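PDB 5E2G: beta-lactamase, which probably hydrolyses beta-lactams to substituted beta-amino acids. Local coordinates for residues F177-V189 against G221-A235. Sequence-based numbering, arbitrary orientation.
Sequences FPAIGMTHTYINV and GVRTTAADLLRFVQA
Asp-228 in the first turn of helix 226-235 turns its carboxylate onto the chain running on from helix 168-180, and one oxygen, OD2, takes two donors there. The backbone N of His-184 gives a short 2.6 Å bond to Asp-228 OD2 from the syn side, 18° out of the carboxylate plane, while Thr-185 OG1 uses the anti lone pair of the same oxygen at 2.7 Å. Asp-228 CG lies opposite its carbonyl carbon (chi1 -86°), which carries the carboxylate out to these donors; Thr-225, the N-cap residue, accepts from Asp-228 N through OG1. The side chains of Thr-185 and Thr-224 run alongside each other in the same direction, their hydroxyls hydrogen-bonded; the methyl of Thr-185 lies over the centre of the Phe-177 ring and against Val-222 CG1.

Beyond this, Tyr-186 and Arg-223 form a single antiparallel bridge, a hydrogen-bonded pair. The Arg-223 side chain, folded twice along its length, curls back so that NH2 meets Ile-187 O at the guanidinium edge (2.8 Å) and NE reaches Gly-221 O. Val-189 CG2 covers one guanidinium face, and NH1 goes to Tyr-197 OH.

At the other end helix 168-180 closes in a Schellman motif with Gly-181 as C-prime. There the extended Arg-231 brings NE to Ile-180 O at 2.9 Å, with a bent N-H...O angle of 132°. Ile-180 CD1 touches the edge of Phe-232, with which selenomethionine Met-182 makes an oblique Met-aromatic contact. Phe-232 also packs on helix 64-77, whose Lys-65, with Ser-62, fits the SxxK pattern of serine beta-lactamases.

Two donors on one buried oxygen, close to a helix N-terminus, would favour an ionised Asp-228 and hold segment 182-185 against that helix.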
# COMPACT_ATOMS: atom_id res chain seq x y z
N PHE A 177 3.67 -13.07 3.80
CA PHE A 177 2.54 -13.01 4.74
C PHE A 177 2.76 -13.86 5.98
O PHE A 177 2.61 -13.34 7.10
CB PHE A 177 1.24 -13.42 4.04
CG PHE A 177 0.86 -12.54 2.87
CD1 PHE A 177 1.40 -11.27 2.70
CD2 PHE A 177 -0.06 -13.00 1.93
CE1 PHE A 177 1.04 -10.48 1.63
CE2 PHE A 177 -0.42 -12.21 0.86
CZ PHE A 177 0.12 -10.95 0.71
N PRO A 178 3.13 -15.15 5.89
CA PRO A 178 3.38 -15.91 7.12
C PRO A 178 4.56 -15.40 7.92
O PRO A 178 4.59 -15.61 9.14
CB PRO A 178 3.63 -17.34 6.62
CG PRO A 178 4.00 -17.19 5.20
CD PRO A 178 3.24 -16.01 4.70
N ALA A 179 5.52 -14.74 7.30
CA ALA A 179 6.65 -14.23 8.07
C ALA A 179 6.29 -13.01 8.90
O ALA A 179 7.00 -12.70 9.86
CB ALA A 179 7.79 -13.89 7.14
N ILE A 180 5.22 -12.30 8.52
CA ILE A 180 4.63 -11.28 9.38
C ILE A 180 3.54 -11.86 10.26
O ILE A 180 3.03 -11.16 11.15
CB ILE A 180 4.02 -10.12 8.55
CG1 ILE A 180 4.93 -9.77 7.37
CG2 ILE A 180 3.77 -8.88 9.40
CD1 ILE A 180 5.86 -8.65 7.64
N GLY A 181 3.16 -13.11 10.05
CA GLY A 181 2.04 -13.67 10.76
C GLY A 181 0.72 -13.11 10.28
O GLY A 181 -0.19 -12.90 11.08
N MSE A 182 0.62 -12.84 8.98
CA MSE A 182 -0.63 -12.38 8.39
C MSE A 182 -1.37 -13.58 7.82
O MSE A 182 -1.14 -14.00 6.68
CB MSE A 182 -0.36 -11.34 7.30
CG MSE A 182 0.45 -10.13 7.78
SE MSE A 182 0.97 -8.95 6.32
CE MSE A 182 -0.77 -8.24 5.88
N THR A 183 -2.26 -14.16 8.64
CA THR A 183 -2.90 -15.43 8.34
C THR A 183 -4.26 -15.27 7.68
O THR A 183 -4.93 -16.28 7.43
CB THR A 183 -3.05 -16.27 9.62
OG1 THR A 183 -3.90 -15.59 10.55
CG2 THR A 183 -1.72 -16.51 10.28
N HIS A 184 -4.70 -14.05 7.40
CA HIS A 184 -5.95 -13.81 6.68
C HIS A 184 -5.73 -12.76 5.60
O HIS A 184 -6.50 -11.81 5.43
CB HIS A 184 -7.05 -13.44 7.66
CG HIS A 184 -7.57 -14.62 8.43
ND1 HIS A 184 -8.42 -15.54 7.87
CD2 HIS A 184 -7.30 -15.05 9.68
CE1 HIS A 184 -8.68 -16.49 8.76
NE2 HIS A 184 -8.02 -16.21 9.87
N THR A 185 -4.66 -12.97 4.84
CA THR A 185 -4.21 -12.06 3.80
C THR A 185 -3.95 -12.88 2.55
O THR A 185 -3.26 -13.90 2.61
CB THR A 185 -2.94 -11.32 4.24
OG1 THR A 185 -3.20 -10.60 5.45
CG2 THR A 185 -2.50 -10.34 3.17
N TYR A 186 -4.51 -12.44 1.42
CA TYR A 186 -4.48 -13.25 0.20
C TYR A 186 -4.22 -12.39 -1.03
O TYR A 186 -4.70 -11.26 -1.12
CB TYR A 186 -5.80 -14.00 0.00
CG TYR A 186 -6.25 -14.73 1.24
CD1 TYR A 186 -5.62 -15.90 1.65
CD2 TYR A 186 -7.28 -14.22 2.02
CE1 TYR A 186 -6.02 -16.56 2.79
CE2 TYR A 186 -7.69 -14.88 3.17
CZ TYR A 186 -7.05 -16.05 3.55
OH TYR A 186 -7.45 -16.70 4.69
N ILE A 187 -3.46 -12.94 -1.97
CA ILE A 187 -3.56 -12.49 -3.35
C ILE A 187 -4.72 -13.19 -4.04
O ILE A 187 -5.55 -12.55 -4.70
CB ILE A 187 -2.23 -12.75 -4.09
CG1 ILE A 187 -1.09 -11.95 -3.46
CG2 ILE A 187 -2.36 -12.43 -5.56
CD1 ILE A 187 -1.30 -10.46 -3.49
N ASN A 188 -4.81 -14.51 -3.87
CA ASN A 188 -5.91 -15.33 -4.35
C ASN A 188 -6.70 -15.80 -3.13
O ASN A 188 -6.17 -16.56 -2.31
CB ASN A 188 -5.39 -16.50 -5.17
CG ASN A 188 -4.58 -16.06 -6.35
OD1 ASN A 188 -3.39 -16.37 -6.46
ND2 ASN A 188 -5.20 -15.31 -7.25
N VAL A 189 -7.93 -15.35 -3.00
CA VAL A 189 -8.74 -15.72 -1.84
C VAL A 189 -9.20 -17.16 -1.98
O VAL A 189 -9.79 -17.52 -3.03
CB VAL A 189 -9.93 -14.77 -1.69
CG1 VAL A 189 -10.79 -15.18 -0.50
CG2 VAL A 189 -9.45 -13.33 -1.52
N GLY A 221 -3.63 -6.50 -5.65
CA GLY A 221 -4.26 -7.79 -5.49
C GLY A 221 -4.54 -8.24 -4.08
O GLY A 221 -5.09 -9.33 -3.91
N VAL A 222 -4.22 -7.43 -3.07
CA VAL A 222 -4.32 -7.89 -1.69
C VAL A 222 -5.74 -7.70 -1.17
O VAL A 222 -6.32 -6.61 -1.26
CB VAL A 222 -3.31 -7.18 -0.78
CG1 VAL A 222 -3.50 -7.63 0.64
CG2 VAL A 222 -1.89 -7.46 -1.23
N ARG A 223 -6.30 -8.78 -0.64
CA ARG A 223 -7.46 -8.77 0.23
C ARG A 223 -6.98 -9.14 1.63
O ARG A 223 -6.14 -10.03 1.77
CB ARG A 223 -8.52 -9.75 -0.25
CG ARG A 223 -9.52 -9.20 -1.27
CD ARG A 223 -8.89 -8.60 -2.52
NE ARG A 223 -8.16 -9.57 -3.33
CZ ARG A 223 -8.67 -10.24 -4.36
NH1 ARG A 223 -9.94 -10.06 -4.70
NH2 ARG A 223 -7.93 -11.09 -5.04
N THR A 224 -7.49 -8.47 2.66
CA THR A 224 -6.96 -8.70 4.00
C THR A 224 -7.95 -8.19 5.04
O THR A 224 -8.96 -7.56 4.71
CB THR A 224 -5.58 -8.04 4.17
OG1 THR A 224 -5.05 -8.34 5.47
CG2 THR A 224 -5.67 -6.53 4.00
N THR A 225 -7.65 -8.50 6.30
CA THR A 225 -8.42 -8.03 7.44
C THR A 225 -7.73 -6.83 8.09
O THR A 225 -6.56 -6.56 7.84
CB THR A 225 -8.58 -9.13 8.50
OG1 THR A 225 -7.31 -9.43 9.07
CG2 THR A 225 -9.16 -10.37 7.89
N ALA A 226 -8.48 -6.14 8.95
CA ALA A 226 -7.90 -5.02 9.67
C ALA A 226 -6.80 -5.50 10.60
O ALA A 226 -5.76 -4.84 10.72
CB ALA A 226 -8.97 -4.27 10.45
N ALA A 227 -7.01 -6.64 11.25
CA ALA A 227 -5.99 -7.17 12.15
C ALA A 227 -4.68 -7.42 11.41
O ALA A 227 -3.61 -7.02 11.88
CB ALA A 227 -6.49 -8.46 12.81
N ASP A 228 -4.74 -8.06 10.24
CA ASP A 228 -3.52 -8.40 9.52
C ASP A 228 -2.78 -7.16 9.04
O ASP A 228 -1.56 -7.06 9.17
CB ASP A 228 -3.83 -9.32 8.35
CG ASP A 228 -3.88 -10.79 8.74
OD1 ASP A 228 -3.95 -11.11 9.95
OD2 ASP A 228 -3.85 -11.64 7.83
N LEU A 229 -3.52 -6.20 8.47
CA LEU A 229 -2.88 -4.96 8.05
C LEU A 229 -2.29 -4.22 9.24
O LEU A 229 -1.21 -3.63 9.15
CB LEU A 229 -3.90 -4.08 7.31
CG LEU A 229 -3.31 -3.08 6.32
CD1 LEU A 229 -2.27 -3.77 5.46
CD2 LEU A 229 -4.41 -2.50 5.45
N LEU A 230 -2.98 -4.28 10.38
CA LEU A 230 -2.45 -3.68 11.60
C LEU A 230 -1.14 -4.35 12.01
O LEU A 230 -0.20 -3.67 12.44
CB LEU A 230 -3.48 -3.77 12.72
CG LEU A 230 -3.18 -2.92 13.95
CD1 LEU A 230 -3.02 -1.45 13.53
CD2 LEU A 230 -4.29 -3.10 14.98
N ARG A 231 -1.08 -5.68 11.91
CA ARG A 231 0.14 -6.38 12.30
C ARG A 231 1.31 -5.97 11.41
O ARG A 231 2.44 -5.85 11.88
CB ARG A 231 -0.11 -7.89 12.25
CG ARG A 231 0.98 -8.70 12.89
CD ARG A 231 0.56 -10.15 13.12
NE ARG A 231 1.65 -10.92 13.74
CZ ARG A 231 1.92 -10.91 15.04
NH1 ARG A 231 1.18 -10.19 15.86
NH2 ARG A 231 2.92 -11.63 15.52
N PHE A 232 1.04 -5.73 10.12
CA PHE A 232 2.05 -5.20 9.22
C PHE A 232 2.54 -3.83 9.68
O PHE A 232 3.74 -3.56 9.71
CB PHE A 232 1.46 -5.14 7.81
CG PHE A 232 2.44 -4.74 6.74
CD1 PHE A 232 3.70 -5.31 6.65
CD2 PHE A 232 2.07 -3.82 5.77
CE1 PHE A 232 4.59 -4.95 5.64
CE2 PHE A 232 2.96 -3.44 4.76
CZ PHE A 232 4.21 -4.02 4.69
N VAL A 233 1.61 -2.95 10.08
CA VAL A 233 1.97 -1.64 10.63
C VAL A 233 2.86 -1.81 11.86
O VAL A 233 3.86 -1.09 12.02
CB VAL A 233 0.71 -0.83 10.95
CG1 VAL A 233 1.03 0.41 11.79
CG2 VAL A 233 -0.00 -0.44 9.65
N GLN A 234 2.53 -2.76 12.73
CA GLN A 234 3.39 -3.02 13.88
C GLN A 234 4.77 -3.45 13.43
O GLN A 234 5.78 -2.99 13.98
CB GLN A 234 2.78 -4.09 14.78
CG GLN A 234 1.47 -3.72 15.44
CD GLN A 234 0.97 -4.84 16.34
OE1 GLN A 234 0.17 -5.68 15.92
NE2 GLN A 234 1.44 -4.85 17.58
N ALA A 235 4.84 -4.34 12.44
CA ALA A 235 6.13 -4.78 11.91
C ALA A 235 6.93 -3.61 11.35
O ALA A 235 8.15 -3.54 11.52
CB ALA A 235 5.92 -5.86 10.86
O HOH W 1 -9.06 -13.95 -5.55